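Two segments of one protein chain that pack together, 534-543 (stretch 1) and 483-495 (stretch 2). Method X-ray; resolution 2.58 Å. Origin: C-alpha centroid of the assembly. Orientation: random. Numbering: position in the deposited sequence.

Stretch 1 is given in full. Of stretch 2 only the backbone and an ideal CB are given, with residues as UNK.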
# COMPACT_ATOMS: atom_id res chain seq x y z
N LEU A 534 -30.67 6.15 0.89
CA LEU A 534 -32.03 5.72 0.47
C LEU A 534 -31.95 4.51 -0.47
O LEU A 534 -32.61 3.53 -0.24
CB LEU A 534 -32.85 6.88 -0.13
CG LEU A 534 -33.28 7.92 0.91
CD1 LEU A 534 -33.78 9.16 0.22
CD2 LEU A 534 -34.32 7.42 1.90
N GLU A 535 -31.05 4.56 -1.46
CA GLU A 535 -30.77 3.42 -2.29
C GLU A 535 -30.51 2.18 -1.45
O GLU A 535 -31.02 1.11 -1.79
CB GLU A 535 -29.56 3.67 -3.16
CG GLU A 535 -29.82 4.72 -4.20
CD GLU A 535 -28.58 5.11 -5.02
OE1 GLU A 535 -27.46 4.52 -4.86
OE2 GLU A 535 -28.76 6.03 -5.84
N GLN A 536 -29.74 2.30 -0.37
CA GLN A 536 -29.42 1.12 0.44
C GLN A 536 -30.63 0.70 1.20
O GLN A 536 -30.86 -0.48 1.40
CB GLN A 536 -28.31 1.35 1.45
CG GLN A 536 -26.97 1.67 0.85
CD GLN A 536 -26.24 0.47 0.39
OE1 GLN A 536 -26.68 -0.66 0.63
NE2 GLN A 536 -25.12 0.68 -0.30
N LEU A 537 -31.40 1.67 1.67
CA LEU A 537 -32.58 1.35 2.46
C LEU A 537 -33.64 0.70 1.57
O LEU A 537 -34.32 -0.23 1.98
CB LEU A 537 -33.11 2.59 3.15
CG LEU A 537 -32.28 3.05 4.37
CD1 LEU A 537 -32.80 4.42 4.79
CD2 LEU A 537 -32.25 2.12 5.59
N ILE A 538 -33.73 1.16 0.33
CA ILE A 538 -34.62 0.54 -0.62
C ILE A 538 -34.26 -0.91 -0.83
O ILE A 538 -35.10 -1.79 -0.65
CB ILE A 538 -34.63 1.33 -1.95
CG1 ILE A 538 -35.39 2.64 -1.73
CG2 ILE A 538 -35.33 0.55 -3.05
CD1 ILE A 538 -35.04 3.73 -2.74
N ILE A 539 -33.01 -1.18 -1.21
CA ILE A 539 -32.55 -2.56 -1.38
C ILE A 539 -32.80 -3.37 -0.13
O ILE A 539 -33.29 -4.50 -0.20
CB ILE A 539 -31.06 -2.61 -1.77
CG1 ILE A 539 -30.85 -1.97 -3.16
CG2 ILE A 539 -30.54 -4.04 -1.86
CD1 ILE A 539 -31.67 -2.55 -4.29
N LEU A 540 -32.47 -2.81 1.02
CA LEU A 540 -32.65 -3.54 2.25
C LEU A 540 -34.10 -3.86 2.53
O LEU A 540 -34.37 -4.99 2.89
CB LEU A 540 -32.03 -2.83 3.45
CG LEU A 540 -30.51 -2.87 3.34
CD1 LEU A 540 -29.97 -1.78 4.23
CD2 LEU A 540 -29.94 -4.23 3.73
N THR A 541 -35.03 -2.92 2.39
CA THR A 541 -36.39 -3.27 2.77
C THR A 541 -36.93 -4.29 1.73
O THR A 541 -37.62 -5.24 2.11
CB THR A 541 -37.32 -2.06 3.08
OG1 THR A 541 -38.01 -1.63 1.91
CG2 THR A 541 -36.58 -0.91 3.68
N ILE A 542 -36.54 -4.17 0.46
CA ILE A 542 -36.91 -5.17 -0.52
C ILE A 542 -36.31 -6.52 -0.15
O ILE A 542 -36.87 -7.53 -0.48
CB ILE A 542 -36.48 -4.79 -1.94
CG1 ILE A 542 -37.42 -3.73 -2.48
CG2 ILE A 542 -36.52 -5.96 -2.90
CD1 ILE A 542 -36.98 -3.05 -3.76
N GLY A 543 -35.19 -6.55 0.56
CA GLY A 543 -34.50 -7.84 0.81
C GLY A 543 -33.43 -8.21 -0.20
O GLY A 543 -32.99 -9.35 -0.26
N UNK A 483 -29.15 5.88 -13.88
CA UNK A 483 -29.15 4.76 -12.97
C UNK A 483 -30.09 4.92 -11.81
O UNK A 483 -30.53 3.92 -11.23
CB UNK A 483 -27.73 4.52 -12.44
N UNK A 484 -30.38 6.16 -11.46
CA UNK A 484 -31.46 6.47 -10.52
C UNK A 484 -32.84 6.11 -11.11
O UNK A 484 -33.66 5.46 -10.45
CB UNK A 484 -31.42 7.95 -10.15
N UNK A 485 -33.07 6.48 -12.36
CA UNK A 485 -34.30 6.05 -13.02
C UNK A 485 -34.44 4.54 -13.02
O UNK A 485 -35.51 4.05 -12.65
CB UNK A 485 -34.34 6.57 -14.46
N UNK A 486 -33.41 3.78 -13.41
CA UNK A 486 -33.59 2.33 -13.46
C UNK A 486 -33.89 1.85 -12.06
O UNK A 486 -34.68 0.92 -11.91
CB UNK A 486 -32.36 1.62 -14.03
N UNK A 487 -33.25 2.47 -11.06
CA UNK A 487 -33.51 2.03 -9.70
C UNK A 487 -34.97 2.32 -9.31
O UNK A 487 -35.65 1.42 -8.82
CB UNK A 487 -32.55 2.72 -8.73
N UNK A 488 -35.47 3.54 -9.54
CA UNK A 488 -36.90 3.83 -9.31
C UNK A 488 -37.86 2.91 -10.09
O UNK A 488 -38.82 2.37 -9.55
CB UNK A 488 -37.19 5.28 -9.69
N UNK A 489 -37.58 2.73 -11.36
CA UNK A 489 -38.41 1.88 -12.15
C UNK A 489 -38.40 0.46 -11.58
O UNK A 489 -39.46 -0.09 -11.31
CB UNK A 489 -37.95 1.89 -13.61
N UNK A 490 -37.23 -0.10 -11.35
CA UNK A 490 -37.11 -1.47 -10.80
C UNK A 490 -37.76 -1.60 -9.43
O UNK A 490 -38.41 -2.63 -9.11
CB UNK A 490 -35.64 -1.87 -10.70
N UNK A 491 -37.62 -0.58 -8.61
CA UNK A 491 -38.10 -0.68 -7.25
C UNK A 491 -39.59 -0.43 -7.13
O UNK A 491 -40.21 -0.97 -6.22
CB UNK A 491 -37.34 0.30 -6.36
N UNK A 492 -40.17 0.35 -8.01
CA UNK A 492 -41.64 0.51 -8.00
C UNK A 492 -42.38 -0.81 -8.21
O UNK A 492 -43.39 -1.06 -7.54
CB UNK A 492 -42.06 1.50 -9.08
N UNK A 493 -41.85 -1.66 -9.09
CA UNK A 493 -42.40 -2.98 -9.28
C UNK A 493 -42.71 -3.65 -7.96
O UNK A 493 -43.62 -4.44 -7.89
CB UNK A 493 -41.43 -3.84 -10.10
N UNK A 494 -41.97 -3.31 -6.91
CA UNK A 494 -42.09 -3.98 -5.58
C UNK A 494 -43.04 -3.32 -4.58
O UNK A 494 -43.38 -3.92 -3.55
CB UNK A 494 -40.71 -4.05 -4.93
N UNK A 495 -43.46 -2.09 -4.86
CA UNK A 495 -44.16 -1.27 -3.87
C UNK A 495 -45.44 -1.84 -3.27
O UNK A 495 -45.73 -1.61 -2.10
CB UNK A 495 -44.50 0.08 -4.51

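The two helices run in nearly the same direction, their axes 24° apart and 11.3 Å at closest approach.

At position 483 CA-to-CB points sideways and nothing of stretch 1 lies within 5.5 Å of the ideal CB, so the choice is wide; the residue is Asp 483, whose end leads away. Position 484 also points sideways, but its ideal CB is 5.4 Å from Glu 535 OE2. A small polar side chain would suit, as would a longer basic or amide one. It is Ser 484, with OG 4.4 Å from Glu 535 OE2, too far for a hydrogen bond. Positions 485 and 486 are out of reach and little constrained; they hold Gln 485 and Ser 486.

Position 487 points toward stretch 1, its CA 8.0 Å from Glu 535 CA, yet its ideal CB has no close neighbour there. The gap calls for length, and the aliphatic part of Glu 535 together with Ile 538 favours Leu, Met or Ile. Leu 487, with both chi angles t, bridges it: CD1 lies 3.6 Å from Glu 535 CG and CD2 4.1 Å from Ile 538 CG2.

Position 488 points away and 489 is out of reach, so stretch 1 decides little; they are Leu 488 and Val 489. Position 490 points sideways into space free of stretch 1, where many side chains, polar or not, would suit. Thr 490 turns back on its own helix, OG1 donating to Ser 486 O at 2.6 Å.

Position 491 points toward stretch 1 at close range, its CA 7.6 Å from Ile 538 CA. The ideal CB is already 3.9 Å from Ile 538 CG2 and 4.3 Å from Ile 542 CD1, which favours a small side chain, Ala or perhaps Ser. It is Ala 491, whose CB touches both isoleucines.

Position 492 points away and 493 is out of reach, so stretch 1 sets no limit and polar or charged side chains would do; Lys 492 and Lys 493 make no contact across the pair.

Position 494 points toward stretch 1, its ideal CB 4.0 Å from Ile 542 CD1. An aliphatic or aromatic side chain could cover that isoleucine. Tyr 494 does so with its ring: CD1 of Ile 542 sits over one face, 4.2 Å from the ring centroid of Tyr 494 and 25° off the normal, a CH-pi contact, while Ile 542 CG2 approaches Tyr 494 CE2 at 3.6 Å.

Position 495, closing a type I turn from 492, points away, and many side chains would suit; it is Ala 495.

Stretch 2, residues 483-495: DSQSLLVTAKKYA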
# COMPACT_ATOMS: atom_id res chain seq x y z
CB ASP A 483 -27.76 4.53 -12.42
CG ASP A 483 -26.80 4.07 -13.47
OD1 ASP A 483 -26.99 2.99 -14.09
OD2 ASP A 483 -25.82 4.81 -13.66
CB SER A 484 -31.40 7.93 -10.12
OG SER A 484 -30.22 8.17 -9.39
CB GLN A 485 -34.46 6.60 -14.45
CG GLN A 485 -34.30 8.12 -14.63
CD GLN A 485 -35.06 8.95 -13.60
OE1 GLN A 485 -36.10 8.54 -13.10
NE2 GLN A 485 -34.55 10.14 -13.31
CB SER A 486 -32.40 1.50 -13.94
OG SER A 486 -31.47 2.25 -14.67
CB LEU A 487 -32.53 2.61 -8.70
CG LEU A 487 -32.35 1.79 -7.41
CD1 LEU A 487 -31.45 2.48 -6.42
CD2 LEU A 487 -33.64 1.55 -6.68
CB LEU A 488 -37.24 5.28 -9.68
CG LEU A 488 -37.05 6.23 -8.52
CD1 LEU A 488 -37.03 7.66 -9.01
CD2 LEU A 488 -38.13 6.02 -7.47
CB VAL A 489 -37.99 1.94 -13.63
CG1 VAL A 489 -38.61 0.78 -14.41
CG2 VAL A 489 -38.39 3.30 -14.19
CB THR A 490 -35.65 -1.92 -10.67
OG1 THR A 490 -34.94 -1.66 -11.89
CG2 THR A 490 -35.56 -3.39 -10.39
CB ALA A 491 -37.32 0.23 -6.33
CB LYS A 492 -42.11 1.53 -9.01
CG LYS A 492 -41.83 2.94 -8.53
CD LYS A 492 -42.49 4.02 -9.39
CE LYS A 492 -41.50 5.12 -9.74
NZ LYS A 492 -42.11 6.45 -9.58
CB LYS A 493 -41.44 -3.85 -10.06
CG LYS A 493 -41.20 -3.48 -11.53
CD LYS A 493 -40.21 -4.50 -12.14
CE LYS A 493 -40.19 -4.60 -13.66
NZ LYS A 493 -39.28 -3.61 -14.30
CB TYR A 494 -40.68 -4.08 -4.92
CG TYR A 494 -39.71 -5.06 -5.60
CD1 TYR A 494 -39.07 -4.73 -6.80
CD2 TYR A 494 -39.43 -6.30 -5.01
CE1 TYR A 494 -38.19 -5.61 -7.41
CE2 TYR A 494 -38.55 -7.19 -5.60
CZ TYR A 494 -37.93 -6.85 -6.80
OH TYR A 494 -37.06 -7.77 -7.40
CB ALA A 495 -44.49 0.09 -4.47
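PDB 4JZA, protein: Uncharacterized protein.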